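Side-chain contacts in probable oxidoreductase (Mycobacterium abscessus, PDB 4EYE), which probably acts as an oxidoreductase of the zinc-type alcohol dehydrogenase superfamily, related to quinone oxidoreductases, with a substrate still undefined: residues Y65-K69 / G70-L74; T146-F149 / A150-R154; A291-L294 / Y295-A299. All coordinates share one frame; numbering follows the deposited sequence.

Interaction 1 (Y65-K69 / G70-L74)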
loop_
_atom_site.group_PDB
_atom_site.type_symbol
_atom_site.label_atom_id
_atom_site.label_comp_id
_atom_site.label_asym_id
_atom_site.label_seq_id
_atom_site.Cartn_x
_atom_site.Cartn_y
_atom_site.Cartn_z
ATOM N N TYR A 65 4.855 -10.281 3.247
ATOM C CA TYR A 65 6.064 -11.003 2.854
ATOM C C TYR A 65 7.119 -11.055 3.992
ATOM O O TYR A 65 7.680 -12.113 4.317
ATOM C CB TYR A 65 6.637 -10.319 1.609
ATOM C CG TYR A 65 8.031 -10.781 1.250
ATOM C CD1 TYR A 65 8.281 -12.116 0.994
ATOM C CD2 TYR A 65 9.087 -9.889 1.167
ATOM C CE1 TYR A 65 9.544 -12.556 0.672
ATOM C CE2 TYR A 65 10.373 -10.330 0.860
ATOM C CZ TYR A 65 10.584 -11.683 0.627
ATOM O OH TYR A 65 11.832 -12.161 0.302
ATOM N N LEU A 66 7.367 -9.902 4.601
ATOM C CA LEU A 66 8.296 -9.818 5.731
ATOM C C LEU A 66 7.855 -10.751 6.855
ATOM O O LEU A 66 8.703 -11.399 7.480
ATOM C CB LEU A 66 8.424 -8.349 6.245
ATOM C CG LEU A 66 9.050 -7.304 5.276
ATOM C CD1 LEU A 66 9.305 -5.902 5.890
ATOM C CD2 LEU A 66 10.392 -7.827 4.727
ATOM N N MET A 67 6.540 -10.820 7.104
ATOM C CA MET A 67 6.012 -11.657 8.163
ATOM C C MET A 67 6.286 -13.126 7.876
ATOM O O MET A 67 6.615 -13.870 8.769
ATOM C CB MET A 67 4.519 -11.418 8.378
ATOM C CG MET A 67 4.278 -10.123 9.093
ATOM S SD MET A 67 2.530 -9.790 9.426
ATOM C CE MET A 67 2.319 -10.711 10.910
ATOM N N THR A 68 6.187 -13.523 6.608
ATOM C CA THR A 68 6.498 -14.902 6.251
ATOM C C THR A 68 7.967 -15.295 6.516
ATOM O O THR A 68 8.268 -16.484 6.649
ATOM C CB THR A 68 6.137 -15.235 4.826
ATOM O OG1 THR A 68 7.082 -14.669 3.913
ATOM C CG2 THR A 68 4.703 -14.760 4.533
ATOM N N LYS A 69 8.848 -14.296 6.612
ATOM C CA LYS A 69 10.264 -14.539 6.945
ATOM C C LYS A 69 10.636 -14.251 8.388
ATOM O O LYS A 69 11.789 -14.312 8.716
ATOM C CB LYS A 69 11.181 -13.686 6.054
ATOM C CG LYS A 69 11.048 -13.999 4.582
ATOM C CD LYS A 69 12.116 -13.363 3.740
ATOM C CE LYS A 69 12.148 -11.850 3.918
ATOM N NZ LYS A 69 13.138 -11.183 3.002
ATOM N N GLY A 70 9.669 -13.878 9.215
ATOM C CA GLY A 70 9.922 -13.408 10.564
ATOM C C GLY A 70 10.747 -12.125 10.635
ATOM O O GLY A 70 11.502 -11.935 11.597
ATOM N N GLU A 71 10.614 -11.257 9.620
ATOM C CA GLU A 71 11.425 -10.033 9.509
ATOM C C GLU A 71 10.618 -8.762 9.615
ATOM O O GLU A 71 11.145 -7.674 9.395
ATOM C CB GLU A 71 12.220 -10.026 8.205
ATOM C CG GLU A 71 13.337 -11.057 8.186
ATOM C CD GLU A 71 14.012 -11.194 6.837
ATOM O OE1 GLU A 71 13.794 -10.342 5.964
ATOM O OE2 GLU A 71 14.759 -12.167 6.647
ATOM N N TYR A 72 9.347 -8.883 9.961
ATOM C CA TYR A 72 8.493 -7.731 10.093
ATOM C C TYR A 72 8.608 -7.185 11.517
ATOM O O TYR A 72 8.892 -7.955 12.442
ATOM C CB TYR A 72 7.070 -8.104 9.795
ATOM C CG TYR A 72 6.146 -6.920 9.786
ATOM C CD1 TYR A 72 6.451 -5.794 9.011
ATOM C CD2 TYR A 72 4.984 -6.902 10.553
ATOM C CE1 TYR A 72 5.624 -4.706 9.005
ATOM C CE2 TYR A 72 4.137 -5.807 10.535
ATOM C CZ TYR A 72 4.476 -4.718 9.766
ATOM O OH TYR A 72 3.667 -3.627 9.725
ATOM N N GLN A 73 8.342 -5.892 11.696
ATOM C CA GLN A 73 8.444 -5.260 13.028
ATOM C C GLN A 73 7.685 -6.074 14.087
ATOM O O GLN A 73 8.151 -6.191 15.198
ATOM C CB GLN A 73 7.984 -3.784 13.018
ATOM C CG GLN A 73 6.476 -3.573 12.957
ATOM C CD GLN A 73 6.067 -2.161 12.554
ATOM O OE1 GLN A 73 6.910 -1.279 12.410
ATOM N NE2 GLN A 73 4.756 -1.938 12.392
ATOM N N LEU A 74 6.555 -6.661 13.717
ATOM C CA LEU A 74 5.829 -7.560 14.585
ATOM C C LEU A 74 6.082 -8.994 14.124
ATOM O O LEU A 74 5.817 -9.349 12.959
ATOM C CB LEU A 74 4.340 -7.235 14.548
ATOM C CG LEU A 74 3.369 -8.216 15.221
ATOM C CD1 LEU A 74 3.812 -8.590 16.639
ATOM C CD2 LEU A 74 1.952 -7.625 15.225
#

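Interaction 2 (T146-F149 / A150-R154)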
loop_
_atom_site.group_PDB
_atom_site.type_symbol
_atom_site.label_atom_id
_atom_site.label_comp_id
_atom_site.label_asym_id
_atom_site.label_seq_id
_atom_site.Cartn_x
_atom_site.Cartn_y
_atom_site.Cartn_z
ATOM N N THR A 146 -1.845 5.247 3.233
ATOM C CA THR A 146 -0.515 5.667 3.636
ATOM C C THR A 146 -0.055 6.928 2.884
ATOM O O THR A 146 0.422 7.879 3.496
ATOM C CB THR A 146 0.521 4.549 3.421
ATOM O OG1 THR A 146 0.157 3.422 4.200
ATOM C CG2 THR A 146 1.917 4.999 3.823
ATOM N N MET A 147 -0.223 6.911 1.570
ATOM C CA MET A 147 0.223 8.004 0.729
ATOM C C MET A 147 -0.684 9.234 0.812
ATOM O O MET A 147 -0.164 10.339 0.780
ATOM C CB MET A 147 0.512 7.555 -0.717
ATOM C CG MET A 147 1.794 6.697 -0.885
ATOM S SD MET A 147 3.284 7.432 -0.104
ATOM C CE MET A 147 3.263 9.090 -0.790
ATOM N N TYR A 148 -1.990 9.061 1.050
ATOM C CA TYR A 148 -2.874 10.214 1.315
ATOM C C TYR A 148 -2.396 10.932 2.585
ATOM O O TYR A 148 -2.188 12.146 2.583
ATOM C CB TYR A 148 -4.345 9.837 1.466
ATOM C CG TYR A 148 -5.242 11.048 1.382
ATOM C CD1 TYR A 148 -5.797 11.432 0.163
ATOM C CD2 TYR A 148 -5.492 11.824 2.486
ATOM C CE1 TYR A 148 -6.582 12.560 0.047
ATOM C CE2 TYR A 148 -6.272 12.971 2.389
ATOM C CZ TYR A 148 -6.834 13.308 1.149
ATOM O OH TYR A 148 -7.605 14.421 1.047
ATOM N N PHE A 149 -2.261 10.171 3.659
ATOM C CA PHE A 149 -1.672 10.660 4.896
ATOM C C PHE A 149 -0.307 11.326 4.707
ATOM O O PHE A 149 -0.099 12.423 5.195
ATOM C CB PHE A 149 -1.545 9.488 5.859
ATOM C CG PHE A 149 -0.693 9.760 7.066
ATOM C CD1 PHE A 149 -1.133 10.629 8.078
ATOM C CD2 PHE A 149 0.491 9.085 7.243
ATOM C CE1 PHE A 149 -0.377 10.824 9.222
ATOM C CE2 PHE A 149 1.268 9.290 8.394
ATOM C CZ PHE A 149 0.827 10.148 9.380
ATOM N N ALA A 150 0.608 10.665 3.995
ATOM C CA ALA A 150 1.943 11.224 3.745
ATOM C C ALA A 150 1.866 12.581 3.083
ATOM O O ALA A 150 2.593 13.523 3.451
ATOM C CB ALA A 150 2.795 10.290 2.838
ATOM N N TYR A 151 1.042 12.661 2.053
ATOM C CA TYR A 151 0.887 13.918 1.312
ATOM C C TYR A 151 0.081 14.995 2.037
ATOM O O TYR A 151 0.523 16.168 2.177
ATOM C CB TYR A 151 0.224 13.630 -0.023
ATOM C CG TYR A 151 1.114 12.989 -1.058
ATOM C CD1 TYR A 151 2.457 13.273 -1.139
ATOM C CD2 TYR A 151 0.573 12.120 -2.009
ATOM C CE1 TYR A 151 3.251 12.717 -2.143
ATOM C CE2 TYR A 151 1.357 11.542 -2.973
ATOM C CZ TYR A 151 2.674 11.830 -3.065
ATOM O OH TYR A 151 3.409 11.262 -4.113
ATOM N N ALA A 152 -1.071 14.619 2.555
ATOM C CA ALA A 152 -1.991 15.605 3.111
ATOM C C ALA A 152 -1.564 16.049 4.491
ATOM O O ALA A 152 -1.625 17.236 4.785
ATOM C CB ALA A 152 -3.383 15.042 3.152
ATOM N N ARG A 153 -1.143 15.126 5.350
ATOM C CA ARG A 153 -0.869 15.455 6.727
ATOM C C ARG A 153 0.604 15.727 6.996
ATOM O O ARG A 153 0.955 16.715 7.632
ATOM C CB ARG A 153 -1.368 14.348 7.650
ATOM C CG ARG A 153 -1.125 14.603 9.130
ATOM C CD ARG A 153 -2.151 15.551 9.740
ATOM N NE ARG A 153 -2.058 15.510 11.204
ATOM C CZ ARG A 153 -3.077 15.646 12.032
ATOM N NH1 ARG A 153 -4.326 15.791 11.576
ATOM N NH2 ARG A 153 -2.870 15.598 13.325
ATOM N N ARG A 154 1.480 14.866 6.500
ATOM C CA ARG A 154 2.885 14.956 6.870
ATOM C C ARG A 154 3.655 15.939 6.023
ATOM O O ARG A 154 4.349 16.821 6.552
ATOM C CB ARG A 154 3.546 13.589 6.795
ATOM C CG ARG A 154 3.013 12.595 7.804
ATOM C CD ARG A 154 3.253 12.988 9.262
ATOM N NE ARG A 154 4.657 13.003 9.569
ATOM C CZ ARG A 154 5.340 14.040 10.057
ATOM N NH1 ARG A 154 4.741 15.158 10.408
ATOM N NH2 ARG A 154 6.658 13.913 10.226
#

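Interaction 3 (A291-L294 / Y295-A299)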
loop_
_atom_site.group_PDB
_atom_site.type_symbol
_atom_site.label_atom_id
_atom_site.label_comp_id
_atom_site.label_asym_id
_atom_site.label_seq_id
_atom_site.Cartn_x
_atom_site.Cartn_y
_atom_site.Cartn_z
ATOM N N ALA A 291 -7.350 7.687 15.422
ATOM C CA ALA A 291 -8.163 6.778 14.632
ATOM C C ALA A 291 -9.167 7.535 13.723
ATOM O O ALA A 291 -9.427 7.096 12.611
ATOM C CB ALA A 291 -8.861 5.733 15.513
ATOM N N ASP A 292 -9.673 8.680 14.159
ATOM C CA ASP A 292 -10.618 9.458 13.361
ATOM C C ASP A 292 -10.036 10.084 12.094
ATOM O O ASP A 292 -10.786 10.429 11.209
ATOM C CB ASP A 292 -11.268 10.555 14.190
ATOM C CG ASP A 292 -12.075 9.996 15.344
ATOM O OD1 ASP A 292 -12.271 8.767 15.402
ATOM O OD2 ASP A 292 -12.522 10.783 16.185
ATOM N N TYR A 293 -8.710 10.172 11.983
ATOM C CA TYR A 293 -8.114 10.670 10.745
ATOM C C TYR A 293 -8.477 9.745 9.582
ATOM O O TYR A 293 -8.593 10.194 8.428
ATOM C CB TYR A 293 -6.625 10.888 10.864
ATOM C CG TYR A 293 -6.038 11.578 9.646
ATOM C CD1 TYR A 293 -6.324 12.921 9.364
ATOM C CD2 TYR A 293 -5.202 10.901 8.785
ATOM C CE1 TYR A 293 -5.767 13.542 8.256
ATOM C CE2 TYR A 293 -4.649 11.512 7.677
ATOM C CZ TYR A 293 -4.927 12.843 7.424
ATOM O OH TYR A 293 -4.389 13.446 6.292
ATOM N N LEU A 294 -8.697 8.469 9.896
ATOM C CA LEU A 294 -9.105 7.503 8.904
ATOM C C LEU A 294 -10.350 7.924 8.114
ATOM O O LEU A 294 -10.446 7.626 6.940
ATOM C CB LEU A 294 -9.339 6.151 9.563
ATOM C CG LEU A 294 -9.439 4.928 8.655
ATOM C CD1 LEU A 294 -8.169 4.674 7.803
ATOM C CD2 LEU A 294 -9.693 3.750 9.590
ATOM N N TYR A 295 -11.292 8.625 8.751
ATOM C CA TYR A 295 -12.459 9.111 8.033
ATOM C C TYR A 295 -12.060 10.121 6.968
ATOM O O TYR A 295 -12.652 10.139 5.887
ATOM C CB TYR A 295 -13.482 9.826 8.926
ATOM C CG TYR A 295 -13.994 9.124 10.162
ATOM C CD1 TYR A 295 -14.181 7.738 10.227
ATOM C CD2 TYR A 295 -14.290 9.885 11.308
ATOM C CE1 TYR A 295 -14.665 7.146 11.397
ATOM C CE2 TYR A 295 -14.773 9.302 12.457
ATOM C CZ TYR A 295 -14.975 7.944 12.500
ATOM O OH TYR A 295 -15.469 7.414 13.696
ATOM N N GLU A 296 -11.070 10.941 7.289
ATOM C CA GLU A 296 -10.559 11.950 6.359
ATOM C C GLU A 296 -9.776 11.343 5.208
ATOM O O GLU A 296 -9.888 11.808 4.104
ATOM C CB GLU A 296 -9.650 12.966 7.072
ATOM C CG GLU A 296 -9.428 14.193 6.221
ATOM C CD GLU A 296 -8.476 15.249 6.814
ATOM O OE1 GLU A 296 -7.656 15.782 6.002
ATOM O OE2 GLU A 296 -8.613 15.572 8.006
ATOM N N THR A 297 -8.952 10.333 5.465
ATOM C CA THR A 297 -8.213 9.700 4.385
ATOM C C THR A 297 -9.184 8.948 3.438
ATOM O O THR A 297 -9.042 9.016 2.236
ATOM C CB THR A 297 -7.107 8.736 4.853
ATOM O OG1 THR A 297 -7.688 7.700 5.649
ATOM C CG2 THR A 297 -6.058 9.487 5.672
ATOM N N GLN A 298 -10.183 8.282 3.996
ATOM C CA GLN A 298 -11.190 7.581 3.173
ATOM C C GLN A 298 -12.009 8.576 2.311
ATOM O O GLN A 298 -12.206 8.341 1.129
ATOM C CB GLN A 298 -12.155 6.776 4.053
ATOM C CG GLN A 298 -13.180 5.967 3.281
ATOM C CD GLN A 298 -12.596 4.782 2.530
ATOM O OE1 GLN A 298 -11.421 4.468 2.637
ATOM N NE2 GLN A 298 -13.455 4.067 1.793
ATOM N N ALA A 299 -12.428 9.680 2.910
ATOM C CA ALA A 299 -13.156 10.725 2.189
ATOM C C ALA A 299 -12.308 11.305 1.031
ATOM O O ALA A 299 -12.799 11.463 -0.080
ATOM C CB ALA A 299 -13.676 11.815 3.138
HETATM O O HOH W 1 -4.861 15.970 5.910
#

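Interaction 1 (Y65-K69 / G70-L74)
Leu66 and Met67, in the last turn of helix 62-68, receive the amide groups of the chain that leaves it. Glu71 N donates to Leu66 O at 2.9 Å, and Gly70 N to Met67 O at 3.1 Å. With Gly70 at positive phi (63°), these two bonds make a Schellman motif that closes the C-terminal end of the helix. Leu66 O is gripped twice, since Lys69 N also donates to it, from the opposite face of the carbonyl plane to Glu71 N.

The charged contact joins Lys69 to Glu71. Lys69 turns back at chi3 (-57°), which brings NZ to 3.1 Å from Glu71 OE1 in a salt bridge. The same ammonium group also makes a weak hydrogen bond to Tyr65 OH, so it bridges the exposed carboxylate and a phenol one helical turn earlier.

Apolar contacts converge on Tyr72. Its CB meets Met67 CG at 3.5 Å and Leu66 CB at 3.8 Å, while Leu66 CD1 approaches the ring at its edge. Met67 SD makes an oblique Met-aromatic contact, 4.9 Å from the centroid of the Tyr72 ring. Gln73 CG lies over one ring face, toward the rim.

Within the GroES-like region, the motif turns the chain from helix 62-68 into the loop that leads to strand 85-92. Met67 also packs on Met76 and Phe80 of that loop, and the Tyr65 ring rests on Leu326, Phe329 and Ala330 of helix 322-330.

Interaction 2 (T146-F149 / A150-R154)
The Phe149 ring carries Arg154 CG over one face, and the Tyr151 ring carries Met147 CE in the same way. In the first pair the aliphatic part of the arginine runs beside the ring and points the same way, with CG 4.0 Å from the centroid of Phe149, a CH-pi contact displaced toward the rim. Arg153 comes to that ring obliquely, its CB 3.8 Å from Phe149 CD1. The rings of Trp283 and Phe286 also meet Phe149, each inclined to it by about 35°.

In the second pair Met147 folds at both chi2 (-50°) and chi3 (-51°), which swings its methyl group over the phenol; CE lies 3.8 Å from the centroid of Tyr151, close to the ring normal. Met147 CE also reaches Ala150 CB, at 3.8 Å. The hydroxyl of Tyr151 is hydrogen-bonded to Ala176 O, which gives this buried ring a fixed end. Tyr148 meets Ala152 obliquely to its ring, CE2 to CB at 3.6 Å.

Phe149 O takes two donors, Arg153 N at 2.9 Å and Arg154 N at 3.2 Å. The second bond spans five residues, so the last turn of the helix widens to the pi type. Arg154 then sends NE to Gly280 O.

Met147 and Tyr151 settle on helix 171-182 and strand 228-233. That strand belongs to the six-stranded parallel sheet, order 3-2-1-4-5-6, of a Rossmann fold; helix 143-154 immediately precedes its strand 162-165, a topology characteristic of the nucleotide-binding domain of medium-chain dehydrogenases.

Interaction 3 (A291-L294 / Y295-A299)
Asp292, Tyr293 and Leu294 offer their carbonyls to the turn that follows: Tyr295 N reaches Asp292 O across three residues with the donor well above the carbonyl plane, whereas Thr297 N meets Tyr293 O at 3.0 Å, and Gln298 N meets Leu294 O, in regular helical bonds.

Two side chains of the next turn meet the Tyr293 ring obliquely, from the same side of its plane, Thr297 near CE2 and Glu296 near CE1. Thr297 crosses Tyr293 at about a right angle and brings its methyl group to the ring, CG2 being 3.2 Å from Tyr293 CE2, a tight contact. Thr297 places OG1 between its backbone N and carbonyl carbon (chi1 59°), which puts CG2 toward the tyrosine; the hydroxyl, which is hydrogen-bonded to His145 ND1, lies 3.0 Å from Leu294 O.

Glu296 reaches the CE1 rim of the same ring, extended beyond CG, with its carboxylate steeply inclined (63°) to the ring. Its OE2 lies 3.5 Å from Tyr293 CE1. A water closes the pair at the phenol end: it lies in the plane of the Tyr293 ring, 2.6 Å from OH, and donates to Glu296 OE1 at 2.8 Å. The water thus joins the two polar ends, although OE1 and OH do not bond directly.

Tyr295 runs beside Asp292 in the same direction, the carboxylate and ring planes nearly parallel (13° apart), with Asp292 CA over one face of the ring toward its rim. Asp292 OD1 stays 3.9 Å from Tyr295 CE2.

The buried side of helix 293-306 faces three elements: Leu294 packs on Trp283 and Leu287 of helix 283-289, on His145 of helix 143-154 and on Leu126 of strand 125-127.

Interactions 2 and 3 form one interface between helices 143-154 and 293-306, their centres 11 Å apart. Tyr293 is the main go-between: its OH lies 3.4 Å from Arg153 CB, its CE2 lies 3.6 Å from Phe149 CD1, and its ring makes a cation-pi contact with Arg153. Tyr148 CD2 adds packing against Thr297 CA at 3.9 Å. Each of the two has a side chain, Thr146 in one and Leu294 in the other, about 4 Å from bound methylpentanediol, probably a crystallisation additive, which may nonetheless lie in a pocket. Interaction 1, in the GroES-like region, is separate, with nearest atoms about 10 Å from interaction 2 and about 15 Å from interaction 3.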